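Local coordinates for putative carboxynorspermidine decarboxylase protein (Sinorhizobium meliloti, PDB 3MT1) that probably catalyses the pyridoxal 5'-phosphate-dependent decarboxylation of carboxynorspermidine and carboxyspermidine in polyamine biosynthesis, at residues Glu73-Ser78 with Gln226-Pro231. Sequence-based numbering, arbitrary orientation.
Sequences ETHAYS and QIYLEP
Glu73 OE2 is the polar atom on which this contact converges: it takes a hydrogen bond from His75 NE2 at 2.8 Å, forms a salt bridge with the ammonium group of Lys95, and has Tyr228 OH, from the other segment, 2.8 Å away. With lysine and histidine both bonded to OE2, the carboxylate is likely to remain ionised. The imidazole N-H points almost straight at the carboxylate, with an angle of 163° at the hydrogen, and reaches OE2 from its anti side, tilted well out of the carboxylate plane, while the oxygen stays close to the plane of the histidine ring. Tyr228 OH may also form a weak hydrogen bond to Glu73 OE1 at 3.0 Å, the choice of acceptor being left open, and Lys95 NZ is hydrogen-bonded to the same hydroxyl. Carboxylate and phenol planes stand nearly perpendicular. Such a network illustrates how the core of an eight-stranded parallel beta/alpha (TIM-type) barrel, the barrel domain of class-II decarboxylases, can be filled by polar groups: strands 73-77 and 226-229 are not neighbours in the barrel wall, so their side chains meet across its interior, the nearest CA atoms, of His75 and Glu230, being 9.9 Å apart. Alternate residues Glu73 and His75 both turn inward. The imidazole then packs edge-to-face on Tyr228, with centroids 4.6 Å apart and planes inclined at 56°; His75 CE1 sits over the centre of the phenol ring, 3.7 Å above its plane. For Tyr228, a first torsion of -70°, with CG opposite the carbonyl carbon, sends the ring across the interior toward both partners. Replacing Tyr228 with an alanine would probably leave the His75 edge without its aromatic face and deprive Glu73 and Lys95 of a shared hydroxyl partner. Leu33, on strand 31-35, touches both rings.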
loop_
_atom_site.group_PDB
_atom_site.type_symbol
_atom_site.label_atom_id
_atom_site.label_comp_id
_atom_site.label_asym_id
_atom_site.label_seq_id
_atom_site.Cartn_x
_atom_site.Cartn_y
_atom_site.Cartn_z
ATOM N N GLU B 73 -21.103 3.494 20.581
ATOM C CA GLU B 73 -21.325 4.647 19.715
ATOM C C GLU B 73 -20.474 4.576 18.431
ATOM O O GLU B 73 -19.248 4.338 18.487
ATOM C CB GLU B 73 -20.995 5.948 20.469
ATOM C CG GLU B 73 -22.180 6.922 20.522
ATOM C CD GLU B 73 -21.849 8.275 21.121
ATOM O OE1 GLU B 73 -21.827 8.368 22.383
ATOM O OE2 GLU B 73 -21.654 9.225 20.321
ATOM N N THR B 74 -21.105 4.783 17.279
ATOM C CA THR B 74 -20.366 4.855 16.019
ATOM C C THR B 74 -20.514 6.221 15.366
ATOM O O THR B 74 -21.627 6.721 15.196
ATOM C CB THR B 74 -20.758 3.708 14.992
ATOM O OG1 THR B 74 -21.825 4.152 14.159
ATOM C CG2 THR B 74 -21.157 2.420 15.697
ATOM N N HIS B 75 -19.385 6.820 15.015
ATOM C CA HIS B 75 -19.348 8.141 14.354
ATOM C C HIS B 75 -18.874 7.956 12.943
ATOM O O HIS B 75 -17.934 7.198 12.689
ATOM C CB HIS B 75 -18.402 9.111 15.064
ATOM C CG HIS B 75 -18.936 9.640 16.356
ATOM N ND1 HIS B 75 -18.533 10.851 16.886
ATOM C CD2 HIS B 75 -19.860 9.135 17.218
ATOM C CE1 HIS B 75 -19.160 11.051 18.036
ATOM N NE2 HIS B 75 -19.979 10.029 18.252
ATOM N N ALA B 76 -19.542 8.634 12.025
ATOM C CA ALA B 76 -19.147 8.590 10.632
ATOM C C ALA B 76 -18.607 9.933 10.182
ATOM O O ALA B 76 -19.176 10.969 10.502
ATOM C CB ALA B 76 -20.331 8.146 9.752
ATOM N N TYR B 77 -17.502 9.913 9.457
ATOM C CA TYR B 77 -16.976 11.110 8.829
ATOM C C TYR B 77 -16.575 10.777 7.408
ATOM O O TYR B 77 -16.222 9.630 7.100
ATOM C CB TYR B 77 -15.752 11.627 9.575
ATOM C CG TYR B 77 -15.051 12.768 8.851
ATOM C CD1 TYR B 77 -15.666 14.012 8.697
ATOM C CD2 TYR B 77 -13.769 12.592 8.302
ATOM C CE1 TYR B 77 -15.033 15.056 8.039
ATOM C CE2 TYR B 77 -13.128 13.620 7.629
ATOM C CZ TYR B 77 -13.761 14.859 7.499
ATOM O OH TYR B 77 -13.104 15.892 6.830
ATOM N N SER B 78 -16.642 11.765 6.531
ATOM C CA SER B 78 -16.092 11.605 5.203
ATOM C C SER B 78 -15.765 12.955 4.652
ATOM O O SER B 78 -16.390 13.934 5.027
ATOM C CB SER B 78 -17.046 10.881 4.242
ATOM O OG SER B 78 -16.472 10.807 2.928
ATOM N N GLN B 226 -20.599 17.658 25.415
ATOM C CA GLN B 226 -19.890 16.392 25.595
ATOM C C GLN B 226 -18.624 16.341 24.696
ATOM O O GLN B 226 -18.680 16.621 23.486
ATOM C CB GLN B 226 -20.808 15.203 25.316
ATOM C CG GLN B 226 -20.090 13.866 25.326
ATOM C CD GLN B 226 -19.721 13.399 26.737
ATOM O OE1 GLN B 226 -20.579 13.369 27.633
ATOM N NE2 GLN B 226 -18.449 13.001 26.929
ATOM N N ILE B 227 -17.487 16.004 25.296
ATOM C CA ILE B 227 -16.267 15.899 24.535
ATOM C C ILE B 227 -16.080 14.478 24.042
ATOM O O ILE B 227 -16.316 13.509 24.766
ATOM C CB ILE B 227 -15.029 16.379 25.330
ATOM C CG1 ILE B 227 -15.096 17.888 25.561
ATOM C CG2 ILE B 227 -13.720 16.074 24.558
ATOM C CD1 ILE B 227 -13.972 18.399 26.429
ATOM N N TYR B 228 -15.686 14.390 22.779
ATOM C CA TYR B 228 -15.171 13.160 22.160
ATOM C C TYR B 228 -13.684 13.274 21.848
ATOM O O TYR B 228 -13.211 14.296 21.353
ATOM C CB TYR B 228 -15.942 12.827 20.902
ATOM C CG TYR B 228 -17.328 12.393 21.234
ATOM C CD1 TYR B 228 -17.621 11.049 21.496
ATOM C CD2 TYR B 228 -18.349 13.324 21.308
ATOM C CE1 TYR B 228 -18.914 10.646 21.805
ATOM C CE2 TYR B 228 -19.641 12.938 21.618
ATOM C CZ TYR B 228 -19.924 11.610 21.875
ATOM O OH TYR B 228 -21.225 11.274 22.207
ATOM N N LEU B 229 -12.957 12.222 22.175
ATOM C CA LEU B 229 -11.604 12.069 21.747
ATOM C C LEU B 229 -11.633 10.964 20.709
ATOM O O LEU B 229 -12.454 10.041 20.812
ATOM C CB LEU B 229 -10.740 11.679 22.922
ATOM C CG LEU B 229 -10.503 12.705 24.028
ATOM C CD1 LEU B 229 -9.768 12.044 25.159
ATOM C CD2 LEU B 229 -9.717 13.928 23.549
ATOM N N GLU B 230 -10.750 11.061 19.707
ATOM C CA GLU B 230 -10.640 10.031 18.656
ATOM C C GLU B 230 -9.254 9.397 18.650
ATOM O O GLU B 230 -8.503 9.529 17.687
ATOM C CB GLU B 230 -10.872 10.654 17.297
ATOM C CG GLU B 230 -12.287 11.062 16.966
ATOM C CD GLU B 230 -12.355 11.900 15.674
ATOM O OE1 GLU B 230 -11.558 11.654 14.720
ATOM O OE2 GLU B 230 -13.208 12.822 15.606
ATOM N N PRO B 231 -8.875 8.717 19.733
ATOM C CA PRO B 231 -7.484 8.247 19.654
ATOM C C PRO B 231 -7.253 7.129 18.640
ATOM O O PRO B 231 -7.833 6.047 18.764
ATOM C CB PRO B 231 -7.247 7.690 21.051
ATOM C CG PRO B 231 -8.680 7.292 21.543
ATOM C CD PRO B 231 -9.518 8.399 21.029
#